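Local coordinates for glycoside hydrolase, GH17 family (Formosa sp. Hel1_33_131, PDB 6FCG), which probably hydrolyses internal beta-1,3-glucosidic bonds of the algal storage glucan laminarin, as an endo-acting glycoside hydrolase, at residues A[190-195]-A[205-210]; A[214-219]-A[226-231]. All coordinates share one frame; numbering follows the deposited sequence.

Interaction 1 (A[190-195]-A[205-210]); sequences NHLQAL and LWITSS
L192 and Q193 of helix 182-197 pack on I207 of strand 206-212 in a buried contact between the helix layer and the parallel sheet of a TIM-barrel fold. The helix is the crossover of the beta-alpha-beta unit that runs from strand 161-168 to strand 206-212, and I207 faces it while its neighbours W206 and T208 point away. L192 meets it obliquely: CB of L192 lies 3.9 Å from CD1 of I207, and CD1 of L192 lies 3.9 Å from CG2 of I207, so the leucine touches both branches of the isoleucine. A beta-branched residue suits the strand; a leucine, branched only at CG, suits the helix and also packs on I164 and V166 of the preceding strand and on I147 and V151 of helix 143-156.

Q193 and I207 run past each other in opposite directions. A bend at the second torsion of Q193 (chi2 -60°) lays the amide with its flat face on I207, with NE2 of Q193 3.6 Å from CB of I207 and CD of Q193 3.8 Å from CG1 of I207. NE2 also donates to the backbone oxygen of A234 and to OD2 of D236, which in turn accepts from N of I207. The contact is therefore held by van der Waals packing across the segments, while the amide spends its hydrogen bonds on the 234-236 region and so ties the helix to the approach to the next strand.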
ATOM      1  N   ASN A 190      15.611  39.579  29.913  1.00 24.62           N
ATOM      2  CA  ASN A 190      16.425  40.445  30.764  1.00 23.39           C
ATOM      3  C   ASN A 190      16.127  41.906  30.488  1.00 23.80           C
ATOM      4  O   ASN A 190      16.084  42.702  31.413  1.00 23.81           O
ATOM      5  CB  ASN A 190      17.934  40.152  30.605  1.00 22.79           C
ATOM      6  CG  ASN A 190      18.403  38.958  31.456  1.00 22.99           C
ATOM      7  OD1 ASN A 190      17.760  38.566  32.440  1.00 23.93           O
ATOM      8  ND2 ASN A 190      19.547  38.400  31.100  1.00 22.53           N
ATOM      9  N   HIS A 191      15.928  42.246  29.221  1.00 23.65           N
ATOM     10  CA  HIS A 191      15.533  43.593  28.836  1.00 24.87           C
ATOM     11  C   HIS A 191      14.252  44.027  29.559  1.00 25.45           C
ATOM     12  O   HIS A 191      14.181  45.128  30.102  1.00 23.54           O
ATOM     13  CB  HIS A 191      15.319  43.632  27.328  1.00 25.30           C
ATOM     14  CG  HIS A 191      14.780  44.930  26.801  1.00 25.62           C
ATOM     15  ND1 HIS A 191      15.580  45.989  26.429  1.00 26.20           N
ATOM     16  CD2 HIS A 191      13.511  45.304  26.520  1.00 26.06           C
ATOM     17  CE1 HIS A 191      14.823  46.975  25.973  1.00 25.57           C
ATOM     18  NE2 HIS A 191      13.564  46.584  26.015  1.00 25.88           N
ATOM     19  N   LEU A 192      13.261  43.137  29.568  1.00 26.06           N
ATOM     20  CA  LEU A 192      11.978  43.397  30.218  1.00 26.01           C
ATOM     21  C   LEU A 192      12.083  43.455  31.748  1.00 26.08           C
ATOM     22  O   LEU A 192      11.458  44.314  32.367  1.00 26.94           O
ATOM     23  CB  LEU A 192      10.926  42.361  29.788  1.00 25.98           C
ATOM     24  CG  LEU A 192      10.443  42.396  28.326  1.00 25.67           C
ATOM     25  CD1 LEU A 192       9.485  41.251  28.068  1.00 27.13           C
ATOM     26  CD2 LEU A 192       9.759  43.693  27.961  1.00 25.61           C
ATOM     27  N   GLN A 193      12.872  42.568  32.350  1.00 27.89           N
ATOM     28  CA  GLN A 193      13.126  42.633  33.800  1.00 29.41           C
ATOM     29  C   GLN A 193      13.851  43.926  34.220  1.00 30.13           C
ATOM     30  O   GLN A 193      13.582  44.453  35.301  1.00 28.36           O
ATOM     31  CB  GLN A 193      13.941  41.430  34.287  1.00 29.40           C
ATOM     32  CG  GLN A 193      13.294  40.050  34.155  1.00 31.02           C
ATOM     33  CD  GLN A 193      11.990  39.886  34.912  1.00 30.81           C
ATOM     34  OE1 GLN A 193      11.468  40.846  35.461  1.00 33.65           O
ATOM     35  NE2 GLN A 193      11.487  38.663  34.986  1.00 29.33           N
ATOM     36  N   ALA A 194      14.735  44.426  33.351  1.00 31.08           N
ATOM     37  CA  ALA A 194      15.441  45.704  33.554  1.00 31.34           C
ATOM     38  C   ALA A 194      14.501  46.915  33.454  1.00 32.14           C
ATOM     39  O   ALA A 194      14.595  47.828  34.279  1.00 31.34           O
ATOM     40  CB  ALA A 194      16.597  45.861  32.568  1.00 29.14           C
ATOM     41  N   LEU A 195      13.601  46.925  32.465  1.00 32.00           N
ATOM     42  CA  LEU A 195      12.539  47.945  32.410  1.00 31.04           C
ATOM     43  C   LEU A 195      11.656  47.960  33.660  1.00 30.75           C
ATOM     44  O   LEU A 195      11.212  49.024  34.068  1.00 29.80           O
ATOM     45  CB  LEU A 195      11.650  47.775  31.194  1.00 29.53           C
ATOM     46  CG  LEU A 195      12.245  48.056  29.811  1.00 31.89           C
ATOM     47  CD1 LEU A 195      11.148  47.787  28.760  1.00 31.03           C
ATOM     48  CD2 LEU A 195      12.821  49.465  29.652  1.00 31.11           C
ATOM     49  N   LEU A 205       4.288  42.944  37.002  1.00 24.47           N
ATOM     50  CA  LEU A 205       4.176  42.373  35.668  1.00 25.02           C
ATOM     51  C   LEU A 205       5.108  41.198  35.556  1.00 24.82           C
ATOM     52  O   LEU A 205       6.293  41.322  35.848  1.00 30.42           O
ATOM     53  CB  LEU A 205       4.555  43.408  34.599  1.00 25.13           C
ATOM     54  CG  LEU A 205       4.467  42.976  33.146  1.00 25.67           C
ATOM     55  CD1 LEU A 205       3.029  42.881  32.694  1.00 26.74           C
ATOM     56  CD2 LEU A 205       5.217  43.931  32.257  1.00 27.21           C
ATOM     57  N   TRP A 206       4.575  40.050  35.183  1.00 23.21           N
ATOM     58  CA  TRP A 206       5.368  38.837  35.138  1.00 23.74           C
ATOM     59  C   TRP A 206       5.896  38.595  33.731  1.00 23.62           C
ATOM     60  O   TRP A 206       5.187  38.817  32.755  1.00 23.24           O
ATOM     61  CB  TRP A 206       4.554  37.646  35.690  1.00 23.38           C
ATOM     62  CG  TRP A 206       4.753  37.420  37.166  1.00 22.57           C
ATOM     63  CD1 TRP A 206       5.270  38.303  38.062  1.00 22.27           C
ATOM     64  CD2 TRP A 206       4.421  36.243  37.914  1.00 21.71           C
ATOM     65  NE1 TRP A 206       5.286  37.754  39.316  1.00 21.34           N
ATOM     66  CE2 TRP A 206       4.754  36.501  39.262  1.00 22.10           C
ATOM     67  CE3 TRP A 206       3.865  35.012  37.582  1.00 21.75           C
ATOM     68  CZ2 TRP A 206       4.577  35.569  40.267  1.00 22.57           C
ATOM     69  CZ3 TRP A 206       3.670  34.075  38.586  1.00 22.37           C
ATOM     70  CH2 TRP A 206       4.029  34.363  39.917  1.00 22.89           C
ATOM     71  N   ILE A 207       7.139  38.119  33.645  1.00 23.37           N
ATOM     72  CA  ILE A 207       7.781  37.840  32.372  1.00 22.21           C
ATOM     73  C   ILE A 207       8.034  36.359  32.259  1.00 21.25           C
ATOM     74  O   ILE A 207       8.440  35.714  33.219  1.00 22.37           O
ATOM     75  CB  ILE A 207       9.103  38.586  32.247  1.00 22.19           C
ATOM     76  CG1 ILE A 207       8.939  40.062  32.640  1.00 21.92           C
ATOM     77  CG2 ILE A 207       9.640  38.472  30.821  1.00 23.15           C
ATOM     78  CD1 ILE A 207       7.960  40.856  31.782  1.00 21.91           C
ATOM     79  N   THR A 208       7.798  35.809  31.073  1.00 20.86           N
ATOM     80  CA  THR A 208       8.024  34.375  30.810  1.00 19.82           C
ATOM     81  C   THR A 208       8.411  34.173  29.371  1.00 19.70           C
ATOM     82  O   THR A 208       8.599  35.140  28.626  1.00 19.15           O
ATOM     83  CB  THR A 208       6.763  33.528  31.141  1.00 19.88           C
ATOM     84  OG1 THR A 208       7.066  32.132  31.130  1.00 17.54           O
ATOM     85  CG2 THR A 208       5.609  33.815  30.161  1.00 19.40           C
ATOM     86  N   SER A 209       8.568  32.906  28.998  1.00 19.50           N
ATOM     87  CA  SER A 209       8.598  32.477  27.605  1.00 19.29           C
ATOM     88  C   SER A 209       7.688  31.280  27.513  1.00 19.11           C
ATOM     89  O   SER A 209       7.665  30.467  28.416  1.00 19.22           O
ATOM     90  CB  SER A 209      10.003  32.101  27.171  1.00 19.96           C
ATOM     91  OG  SER A 209      10.052  31.827  25.782  1.00 18.66           O
ATOM     92  N   SER A 210       6.913  31.178  26.439  1.00 19.55           N
ATOM     93  CA  SER A 210       5.985  30.066  26.317  1.00 19.96           C
ATOM     94  C   SER A 210       6.581  29.084  25.320  1.00 19.82           C
ATOM     95  O   SER A 210       6.830  29.420  24.162  1.00 19.10           O
ATOM     96  CB  SER A 210       4.590  30.557  25.933  1.00 20.19           C
ATOM     97  OG  SER A 210       3.595  29.711  26.492  1.00 19.95           O
TER

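Interaction 2 (A[214-219]-A[226-231]); sequences ASWGGG and EDLTKL
L228 rests both its methyl groups on the backbone of 214-219, and one of them also meets a side chain, that of W216. Its CD1 lies 3.4 Å from O of S215, and its CD2 is 3.9 Å from N of G217. Glycine suits position 217 because, at its positive phi of 94°, a beta carbon would jam against the preceding carbonyl oxygen; such a carbon would also come up to CD2 of L228. The weakly bonded turn 214-218 thus offers backbone at S215 and G217, and the axes of 214-218 and 226-231 cross at -77°.

The other half of the contact is aromatic. W216 leaves the backbone pointing away from helix 226-234, but with CG set beside the backbone N (chi1 -80°) its indole swings back so that the six-membered ring reaches the leucines. CE3 of W216 lies 4.0 Å from CD1 of L228. Farther along the ring, CH2 of W216 is 3.8 Å from CD2 of L231, one helical turn on, and these two side chains cross at about a right angle. L231 also packs on I185 and V189 of helix 182-197. NE1 of W216 donates to the backbone oxygen of S239, which fixes the indole against strand 238-241. With an alanine in place of W216 the indole is gone; the S239 oxygen would probably be left without its donor, and a gap is likely to open beside L228 and L231.

The whole is a beta-alpha connection of a TIM barrel: the turn follows strand 206-212 at its C-terminal end, the side on which such barrels carry their active sites.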
ATOM      1  N   ALA A 214      10.259  20.284  26.253  1.00 22.22           N
ATOM      2  CA  ALA A 214      11.649  19.936  25.978  1.00 22.65           C
ATOM      3  C   ALA A 214      12.554  21.170  25.977  1.00 20.91           C
ATOM      4  O   ALA A 214      13.690  21.113  26.421  1.00 22.56           O
ATOM      5  CB  ALA A 214      11.752  19.183  24.643  1.00 22.92           C
ATOM      6  N   SER A 215      12.042  22.279  25.481  1.00 20.28           N
ATOM      7  CA  SER A 215      12.789  23.548  25.481  1.00 21.00           C
ATOM      8  C   SER A 215      13.094  24.059  26.883  1.00 20.90           C
ATOM      9  O   SER A 215      14.095  24.707  27.098  1.00 21.50           O
ATOM     10  CB  SER A 215      12.002  24.629  24.731  1.00 20.98           C
ATOM     11  OG  SER A 215      11.663  24.184  23.437  1.00 20.56           O
ATOM     12  N   TRP A 216      12.219  23.740  27.821  1.00 20.73           N
ATOM     13  CA  TRP A 216      12.423  24.079  29.204  1.00 21.98           C
ATOM     14  C   TRP A 216      13.200  23.036  29.960  1.00 22.40           C
ATOM     15  O   TRP A 216      13.255  23.079  31.186  1.00 23.41           O
ATOM     16  CB  TRP A 216      11.071  24.312  29.900  1.00 22.92           C
ATOM     17  CG  TRP A 216      10.472  25.678  29.641  1.00 22.17           C
ATOM     18  CD1 TRP A 216       9.260  25.949  29.046  1.00 22.54           C
ATOM     19  CD2 TRP A 216      11.057  26.924  29.958  1.00 20.48           C
ATOM     20  NE1 TRP A 216       9.065  27.306  28.986  1.00 22.15           N
ATOM     21  CE2 TRP A 216      10.145  27.925  29.568  1.00 21.46           C
ATOM     22  CE3 TRP A 216      12.248  27.296  30.569  1.00 21.65           C
ATOM     23  CZ2 TRP A 216      10.397  29.283  29.766  1.00 21.07           C
ATOM     24  CZ3 TRP A 216      12.511  28.660  30.759  1.00 22.14           C
ATOM     25  CH2 TRP A 216      11.588  29.632  30.348  1.00 21.58           C
ATOM     26  N   GLY A 217      13.818  22.096  29.255  1.00 22.56           N
ATOM     27  CA  GLY A 217      14.686  21.102  29.885  1.00 22.66           C
ATOM     28  C   GLY A 217      14.069  19.776  30.279  1.00 21.61           C
ATOM     29  O   GLY A 217      14.748  18.965  30.864  1.00 21.40           O
ATOM     30  N   GLY A 218      12.817  19.530  29.936  1.00 21.98           N
ATOM     31  CA  GLY A 218      12.155  18.295  30.342  1.00 23.52           C
ATOM     32  C   GLY A 218      12.265  17.112  29.387  1.00 23.59           C
ATOM     33  O   GLY A 218      11.543  16.130  29.558  1.00 24.68           O
ATOM     34  N   GLY A 219      13.122  17.198  28.376  1.00 23.94           N
ATOM     35  CA  GLY A 219      13.223  16.130  27.359  1.00 24.60           C
ATOM     36  C   GLY A 219      14.690  15.880  27.008  1.00 24.93           C
ATOM     37  O   GLY A 219      15.499  15.658  27.886  1.00 24.79           O
ATOM     38  N   GLU A 226      24.044  26.238  29.439  1.00 33.23           N
ATOM     39  CA  GLU A 226      24.146  27.345  30.381  1.00 39.22           C
ATOM     40  C   GLU A 226      23.076  28.435  30.151  1.00 37.68           C
ATOM     41  O   GLU A 226      22.427  28.855  31.124  1.00 33.63           O
ATOM     42  CB  GLU A 226      25.578  27.908  30.295  1.00 46.89           C
ATOM     43  CG  GLU A 226      25.924  29.254  30.994  1.00 54.00           C
ATOM     44  CD  GLU A 226      26.744  29.158  32.276  1.00 59.66           C
ATOM     45  OE1 GLU A 226      27.109  28.049  32.726  1.00 62.57           O
ATOM     46  OE2 GLU A 226      27.014  30.238  32.856  1.00 62.77           O
ATOM     47  N   ASP A 227      22.877  28.865  28.895  1.00 35.23           N
ATOM     48  CA  ASP A 227      21.897  29.930  28.602  1.00 34.01           C
ATOM     49  C   ASP A 227      20.469  29.606  29.050  1.00 31.81           C
ATOM     50  O   ASP A 227      19.759  30.495  29.499  1.00 31.64           O
ATOM     51  CB  ASP A 227      21.934  30.350  27.137  1.00 34.42           C
ATOM     52  CG  ASP A 227      23.186  31.159  26.786  1.00 37.83           C
ATOM     53  OD1 ASP A 227      23.701  31.896  27.651  1.00 41.23           O
ATOM     54  OD2 ASP A 227      23.666  31.065  25.641  1.00 40.93           O
ATOM     55  N   LEU A 228      20.070  28.340  28.981  1.00 29.24           N
ATOM     56  CA  LEU A 228      18.761  27.907  29.489  1.00 26.77           C
ATOM     57  C   LEU A 228      18.663  28.024  30.989  1.00 26.75           C
ATOM     58  O   LEU A 228      17.642  28.430  31.500  1.00 26.93           O
ATOM     59  CB  LEU A 228      18.441  26.460  29.095  1.00 26.43           C
ATOM     60  CG  LEU A 228      17.163  25.877  29.697  1.00 26.80           C
ATOM     61  CD1 LEU A 228      15.931  26.642  29.243  1.00 27.12           C
ATOM     62  CD2 LEU A 228      16.999  24.420  29.307  1.00 29.82           C
ATOM     63  N   THR A 229      19.715  27.636  31.698  1.00 28.26           N
ATOM     64  CA  THR A 229      19.743  27.797  33.167  1.00 27.13           C
ATOM     65  C   THR A 229      19.522  29.280  33.540  1.00 26.75           C
ATOM     66  O   THR A 229      18.723  29.565  34.424  1.00 27.18           O
ATOM     67  CB  THR A 229      21.031  27.200  33.805  1.00 24.79           C
ATOM     68  OG1 THR A 229      21.023  25.772  33.634  1.00 24.43           O
ATOM     69  CG2 THR A 229      21.121  27.507  35.280  1.00 23.87           C
ATOM     70  N   LYS A 230      20.202  30.192  32.855  1.00 27.18           N
ATOM     71  CA  LYS A 230      20.071  31.621  33.119  1.00 30.45           C
ATOM     72  C   LYS A 230      18.670  32.128  32.793  1.00 33.93           C
ATOM     73  O   LYS A 230      18.153  33.004  33.506  1.00 37.29           O
ATOM     74  CB  LYS A 230      21.095  32.455  32.325  1.00 31.64           C
ATOM     75  CG  LYS A 230      22.541  32.138  32.657  1.00 33.46           C
ATOM     76  CD  LYS A 230      23.490  33.262  32.300  1.00 34.90           C
ATOM     77  CE  LYS A 230      24.906  32.724  32.339  1.00 37.79           C
ATOM     78  NZ  LYS A 230      25.445  32.685  30.993  1.00 40.86           N
ATOM     79  N   LEU A 231      18.074  31.598  31.720  1.00 31.38           N
ATOM     80  CA  LEU A 231      16.712  31.945  31.363  1.00 29.10           C
ATOM     81  C   LEU A 231      15.715  31.502  32.419  1.00 27.73           C
ATOM     82  O   LEU A 231      14.810  32.247  32.777  1.00 26.23           O
ATOM     83  CB  LEU A 231      16.328  31.316  30.022  1.00 30.08           C
ATOM     84  CG  LEU A 231      14.890  31.573  29.557  1.00 29.16           C
ATOM     85  CD1 LEU A 231      14.648  33.052  29.309  1.00 29.24           C
ATOM     86  CD2 LEU A 231      14.616  30.790  28.297  1.00 29.51           C
TER

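Both contacts are buried, and neither has a hydrogen bond between its own segments. They follow one another along the chain, their centres about 16 Å apart, and join directly where O of S209 packs against CZ2 of W216 at 3.3 Å. Interaction 1 sets a crossover helix on the barrel sheet, with aliphatic branches and the flat face of one amide. Interaction 2 sets a helix against the turn beyond the same strand, with leucine methyls, an indole and backbone. Helix 182-197 borders both, since V189 touches I207 as well as L231. Each also sends one side-chain nitrogen to the 234-239 region, the glutamine amide to two acceptors, the indole to one.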